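Local structure of putative alpha/beta hydrolase fold protein (Candidatus Nitrososphaera gargensis, 5A62) at the interface of chains A and B. The protein is a carboxylesterase of the alpha/beta hydrolase fold, hydrolysing carboxylic ester bonds. Coordinates in Å, arbitrary orientation; residue numbers count along the deposited sequence, not the author numbering. Chains: chain A/B, Putative alpha/beta hydrolase FOLD protein.

The interface of chains A and B. Residues chain A 70-72, 141, 189-190, 193, 196-197; chain B 70-73, 190, 193, 197.
Two copies of the esterase meet here across a two-fold axis, and this part of the contact exemplifies apolar packing in which water bridges the polar groups seen in it; whether this pairing persists in solution the structure alone does not show. The loop at residues 70-72 of each chain lies against helix 185-194 of the other, and the 3-10 helices 195-197 meet each other. At the axis the A:Gly70 and B:Gly70 backbones run antiparallel as a beta bridge, with water in place of direct bonds. Water 2 accepts from A:Gly70 N at 2.9 Å and reaches B:Gly70 O at 2.8 Å, while water 3 does the reverse. Beside them the methyls touch tip to tip, A:Ala71 CB to B:Ala71 CB 3.7 Å; A:Ala71 CB also rests on B:Ala190 CA, and B:Ala71 CB on A:Ala190 CA. A:Val193 and B:Val193 cross obliquely through their CG1 methyls, 3.8 Å apart; each CG1 is anti to its backbone N (chi1 167°), and A:Val193 CG1 also leans on the B:Tyr72 carbonyl O, with the twin contact reversed.

A:Tyr196 shows how an aromatic face receives a methyl. Its CB only grazes B:Thr197 CG2, at 4.1 Å. CG, anti to the carbonyl carbon (chi1 -72°), comes nearer to that methyl, and CD1 on the other flank faces B:Thr197 CA. CD2 makes the tightest touch, 3.6 Å from B:Thr197 CG2, before CE2 falls back. The methyl sits over one face, towards the rim, in a CH-pi contact, the side chains crossing at about a right angle; A:Val193 O lies in plane at the ring's edge.

On the far side of this patch from the glycines, A:Arg141 of helix 136-147, bent at chi3 (-68°), brings the NH2 end of its guanidinium onto the B:Thr73 CG2 methyl, the side chains crossing obliquely. Water 1, in the guanidinium plane, accepts from A:Arg141 NE at 2.9 Å and meets the hydroxyl B:Thr73 OG1 at 3.0 Å.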
# COMPACT_ATOMS: atom_id res chain seq x y z
N GLY A 70 5.52 6.98 6.51
CA GLY A 70 6.18 5.76 6.29
C GLY A 70 5.51 4.82 5.28
O GLY A 70 5.87 3.64 5.20
N ALA A 71 4.57 5.37 4.54
CA ALA A 71 3.82 4.67 3.49
C ALA A 71 3.66 5.61 2.37
O ALA A 71 3.56 6.82 2.60
CB ALA A 71 2.44 4.21 3.96
N TYR A 72 3.50 5.07 1.17
CA TYR A 72 3.33 5.92 -0.01
C TYR A 72 2.82 5.10 -1.14
O TYR A 72 2.76 3.85 -1.06
CB TYR A 72 4.64 6.57 -0.38
CG TYR A 72 5.80 5.63 -0.62
CD1 TYR A 72 5.86 4.89 -1.78
CD2 TYR A 72 6.73 5.33 0.37
CE1 TYR A 72 6.84 3.98 -1.99
CE2 TYR A 72 7.76 4.42 0.16
CZ TYR A 72 7.81 3.73 -1.05
OH TYR A 72 8.80 2.83 -1.30
N ARG A 141 8.31 -9.41 4.53
CA ARG A 141 8.01 -8.32 5.47
C ARG A 141 8.08 -8.81 6.93
O ARG A 141 8.62 -8.12 7.78
CB ARG A 141 6.64 -7.67 5.20
CG ARG A 141 6.63 -6.72 4.01
CD ARG A 141 5.32 -5.94 3.93
NE ARG A 141 4.21 -6.76 3.59
CZ ARG A 141 3.86 -7.09 2.37
NH1 ARG A 141 4.56 -6.59 1.37
NH2 ARG A 141 2.87 -7.92 2.15
N VAL A 189 9.54 -2.48 3.87
CA VAL A 189 8.13 -2.68 4.06
C VAL A 189 7.32 -1.75 3.18
O VAL A 189 6.44 -2.18 2.44
CB VAL A 189 7.75 -2.59 5.51
CG1 VAL A 189 6.26 -2.63 5.69
CG2 VAL A 189 8.40 -3.76 6.27
N ALA A 190 7.62 -0.46 3.19
CA ALA A 190 6.85 0.49 2.43
C ALA A 190 6.95 0.23 0.95
O ALA A 190 5.97 0.40 0.22
CB ALA A 190 7.29 1.86 2.70
N VAL A 193 4.78 -2.76 -0.03
CA VAL A 193 3.37 -2.38 0.04
C VAL A 193 3.00 -1.51 -1.21
O VAL A 193 1.93 -1.63 -1.77
CB VAL A 193 3.07 -1.69 1.38
CG1 VAL A 193 1.70 -1.02 1.33
CG2 VAL A 193 3.18 -2.68 2.52
N TYR A 196 1.37 -2.68 -4.58
CA TYR A 196 -0.10 -2.80 -4.77
C TYR A 196 -0.76 -1.60 -5.36
O TYR A 196 -1.91 -1.63 -5.79
CB TYR A 196 -0.79 -3.09 -3.43
CG TYR A 196 -0.55 -4.47 -2.88
CD1 TYR A 196 -1.42 -5.49 -3.22
CD2 TYR A 196 0.44 -4.76 -1.98
CE1 TYR A 196 -1.22 -6.76 -2.75
CE2 TYR A 196 0.58 -6.03 -1.47
CZ TYR A 196 -0.25 -7.02 -1.88
OH TYR A 196 -0.08 -8.31 -1.36
N THR A 197 -0.04 -0.47 -5.38
CA THR A 197 -0.61 0.81 -5.81
C THR A 197 -0.25 1.15 -7.23
O THR A 197 -0.58 2.27 -7.69
CB THR A 197 -0.18 1.97 -4.88
OG1 THR A 197 1.20 2.26 -5.11
CG2 THR A 197 -0.36 1.60 -3.47
N GLY B 70 5.90 2.12 9.07
CA GLY B 70 4.89 3.06 8.81
C GLY B 70 3.96 2.73 7.64
O GLY B 70 3.20 3.59 7.18
N ALA B 71 4.04 1.49 7.20
CA ALA B 71 3.22 0.94 6.11
C ALA B 71 2.85 -0.43 6.50
O ALA B 71 3.62 -1.11 7.19
CB ALA B 71 3.96 0.90 4.78
N TYR B 72 1.73 -0.91 5.96
CA TYR B 72 1.27 -2.26 6.28
C TYR B 72 0.22 -2.67 5.30
O TYR B 72 -0.25 -1.86 4.48
CB TYR B 72 0.71 -2.31 7.69
CG TYR B 72 -0.40 -1.33 7.99
CD1 TYR B 72 -1.67 -1.55 7.50
CD2 TYR B 72 -0.15 -0.10 8.59
CE1 TYR B 72 -2.67 -0.66 7.68
CE2 TYR B 72 -1.18 0.82 8.82
CZ TYR B 72 -2.45 0.53 8.35
OH TYR B 72 -3.49 1.40 8.55
N THR B 73 -0.17 -3.92 5.33
CA THR B 73 -1.25 -4.46 4.49
C THR B 73 -2.45 -4.67 5.36
O THR B 73 -2.41 -4.67 6.61
CB THR B 73 -0.90 -5.77 3.84
OG1 THR B 73 -0.72 -6.78 4.87
CG2 THR B 73 0.37 -5.64 3.03
N ALA B 190 -0.97 5.75 5.87
CA ALA B 190 -0.81 4.32 5.81
C ALA B 190 -2.13 3.61 5.62
O ALA B 190 -2.20 2.60 4.92
CB ALA B 190 -0.16 3.81 7.02
N VAL B 193 -3.33 3.92 2.01
CA VAL B 193 -2.50 3.08 1.15
C VAL B 193 -2.92 1.58 1.32
O VAL B 193 -2.95 0.82 0.38
CB VAL B 193 -1.01 3.33 1.43
CG1 VAL B 193 -0.15 2.25 0.78
CG2 VAL B 193 -0.62 4.73 0.98
N THR B 197 -4.40 -3.07 -0.68
CA THR B 197 -3.90 -4.41 -0.34
C THR B 197 -5.01 -5.34 0.05
O THR B 197 -4.72 -6.49 0.46
CB THR B 197 -2.84 -4.37 0.77
OG1 THR B 197 -3.48 -4.07 2.01
CG2 THR B 197 -1.82 -3.34 0.49
O HOH W 1 2.13 -7.63 5.38
O HOH W 2 2.76 6.32 7.12
O HOH W 3 7.25 1.66 6.54